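Local atomic coordinates of NAP1-binding protein 2 (Saccharomyces cerevisiae, PDB entry 1YN8), a protein that serves as an adaptor between the PTC1 phosphatase and the PBS2 kinase, negatively regulates the HOG pathway, and contains an SH3 domain. Residues A[16-21]-A[37-42]. Residues are numbered along the deposited sequence; the frame is centred on the assembly and turned at random.
Sequences NELRLA and LVAENE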
loop_
_atom_site.group_PDB
_atom_site.type_symbol
_atom_site.label_atom_id
_atom_site.label_comp_id
_atom_site.label_asym_id
_atom_site.label_seq_id
_atom_site.Cartn_x
_atom_site.Cartn_y
_atom_site.Cartn_z
ATOM N N ASN A 16 3.639 11.934 1.923
ATOM C CA ASN A 16 4.316 10.889 1.155
ATOM C C ASN A 16 3.606 9.513 1.285
ATOM O O ASN A 16 3.841 8.620 0.471
ATOM C CB ASN A 16 5.763 10.775 1.683
ATOM C CG ASN A 16 6.771 10.397 0.618
ATOM O OD1 ASN A 16 6.425 10.005 -0.501
ATOM N ND2 ASN A 16 8.042 10.523 0.963
ATOM N N GLU A 17 2.748 9.370 2.305
ATOM C CA GLU A 17 2.123 8.088 2.671
ATOM C C GLU A 17 0.690 7.970 2.105
ATOM O O GLU A 17 -0.036 8.973 2.022
ATOM C CB GLU A 17 2.153 7.905 4.195
ATOM C CG GLU A 17 3.585 7.894 4.790
ATOM C CD GLU A 17 3.662 8.010 6.318
ATOM O OE1 GLU A 17 2.660 7.797 7.041
ATOM O OE2 GLU A 17 4.768 8.357 6.809
ATOM N N LEU A 18 0.304 6.763 1.671
ATOM C CA LEU A 18 -0.995 6.496 1.049
ATOM C C LEU A 18 -1.975 5.927 2.073
ATOM O O LEU A 18 -1.729 4.857 2.615
ATOM C CB LEU A 18 -0.841 5.477 -0.099
ATOM C CG LEU A 18 -2.067 5.123 -0.956
ATOM C CD1 LEU A 18 -2.424 6.315 -1.878
ATOM C CD2 LEU A 18 -1.889 3.853 -1.773
ATOM N N ARG A 19 -3.097 6.602 2.303
ATOM C CA ARG A 19 -4.102 6.104 3.263
ATOM C C ARG A 19 -4.674 4.756 2.809
ATOM O O ARG A 19 -5.029 4.572 1.638
ATOM C CB ARG A 19 -5.248 7.110 3.435
ATOM C CG ARG A 19 -6.422 6.609 4.306
ATOM C CD ARG A 19 -7.519 7.661 4.539
ATOM N NE ARG A 19 -7.082 8.839 5.301
ATOM C CZ ARG A 19 -6.968 8.916 6.626
ATOM N NH1 ARG A 19 -7.248 7.877 7.417
ATOM N NH2 ARG A 19 -6.572 10.060 7.171
ATOM N N LEU A 20 -4.801 3.819 3.754
ATOM C CA LEU A 20 -5.465 2.560 3.493
ATOM C C LEU A 20 -6.634 2.344 4.460
ATOM O O LEU A 20 -6.645 2.825 5.602
ATOM C CB LEU A 20 -4.487 1.361 3.635
ATOM C CG LEU A 20 -3.174 1.292 2.838
ATOM C CD1 LEU A 20 -2.339 0.074 3.332
ATOM C CD2 LEU A 20 -3.366 1.219 1.336
ATOM N N ALA A 21 -7.621 1.624 3.951
ATOM C CA ALA A 21 -8.643 0.982 4.753
ATOM C C ALA A 21 -8.541 -0.558 4.610
ATOM O O ALA A 21 -8.252 -1.098 3.513
ATOM C CB ALA A 21 -9.976 1.446 4.287
ATOM N N LEU A 37 6.745 -0.020 1.437
ATOM C CA LEU A 37 6.422 -0.332 0.057
ATOM C C LEU A 37 5.803 0.907 -0.639
ATOM O O LEU A 37 5.080 1.692 0.005
ATOM C CB LEU A 37 5.436 -1.510 0.004
ATOM C CG LEU A 37 5.850 -2.810 0.719
ATOM C CD1 LEU A 37 4.711 -3.784 0.579
ATOM C CD2 LEU A 37 7.118 -3.396 0.161
ATOM N N VAL A 38 6.045 1.029 -1.950
ATOM C CA VAL A 38 5.333 1.974 -2.811
ATOM C C VAL A 38 4.163 1.218 -3.474
ATOM O O VAL A 38 4.364 0.230 -4.216
ATOM C CB VAL A 38 6.224 2.591 -3.919
ATOM C CG1 VAL A 38 5.383 3.508 -4.837
ATOM C CG2 VAL A 38 7.358 3.386 -3.333
ATOM N N ALA A 39 2.967 1.711 -3.214
ATOM C CA ALA A 39 1.719 1.094 -3.628
ATOM C C ALA A 39 0.865 2.057 -4.444
ATOM O O ALA A 39 0.948 3.284 -4.263
ATOM C CB ALA A 39 0.967 0.637 -2.425
ATOM N N GLU A 40 0.079 1.508 -5.376
ATOM C CA GLU A 40 -1.018 2.253 -6.005
ATOM C C GLU A 40 -2.386 1.688 -5.578
ATOM O O GLU A 40 -2.517 0.491 -5.208
ATOM C CB GLU A 40 -0.888 2.376 -7.546
ATOM C CG GLU A 40 -0.913 1.099 -8.323
ATOM C CD GLU A 40 -0.728 1.274 -9.866
ATOM O OE1 GLU A 40 -0.054 2.215 -10.356
ATOM O OE2 GLU A 40 -1.317 0.443 -10.592
ATOM N N ASN A 41 -3.387 2.574 -5.556
ATOM C CA ASN A 41 -4.774 2.187 -5.231
ATOM C C ASN A 41 -5.378 1.328 -6.356
ATOM O O ASN A 41 -4.735 1.129 -7.412
ATOM C CB ASN A 41 -5.695 3.404 -4.915
ATOM C CG ASN A 41 -5.850 4.397 -6.071
ATOM O OD1 ASN A 41 -5.331 4.196 -7.188
ATOM N ND2 ASN A 41 -6.555 5.529 -5.778
ATOM N N GLU A 42 -6.618 0.870 -6.152
ATOM C CA GLU A 42 -7.305 -0.046 -7.121
ATOM C C GLU A 42 -7.312 0.409 -8.587
ATOM O O GLU A 42 -7.036 -0.412 -9.516
ATOM C CB GLU A 42 -8.727 -0.310 -6.654
ATOM C CG GLU A 42 -9.504 -1.323 -7.505
ATOM C CD GLU A 42 -10.871 -1.604 -6.974
ATOM O OE1 GLU A 42 -11.235 -1.106 -5.872
ATOM O OE2 GLU A 42 -11.646 -2.300 -7.703
#
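L18 lays its CD2 methyl against the backbone of A39, E40 and N41, and carries nearly the whole contact. The contact is small: one leucine methyl against main chain and one alanine CB, burying 107 Å² over both sides. The L18 CG stands anti to the backbone N (chi1 -176°), toward strand 36-40. With chi2 at 72°, CD2 extends farthest from CA and is the methyl that meets 37-42.

The closest approach is a van der Waals one, with L18 CD2 3.8 Å from A39 O. That carbonyl oxygen has its polar partner in the hydroxyl of T47, so the methyl meets an acceptor already engaged. The same CD2 lies 4.4 Å from A39 CB, the one apolar side-chain pair here. A39 also directs its CB toward 16-21. The alanine is short, so the leucine bridges most of the gap: the CA atoms of L18 and A39 are 7.6 Å apart.

Further along the same backbone, L18 CD2 sits 4.3 Å from N41 N. E40 adds its carbonyl carbon, and its CB points away from 16-21. The N41 side-chain amide bonds through ND2 to S45 OG and through OD1 to K46 N, in the distal loop before strand 47-51.

Segment 16-21 belongs to the long RT loop of the SH3 fold, between strands 2-6 and 25-33. N16 and L18 make backbone hydrogen bonds to L49 in strand 47-51. L18 and L20 also pack on V50, while A39 rests on I28 of strand 25-33. The loop thus lies against the sheet at strands 36-40 and 47-51.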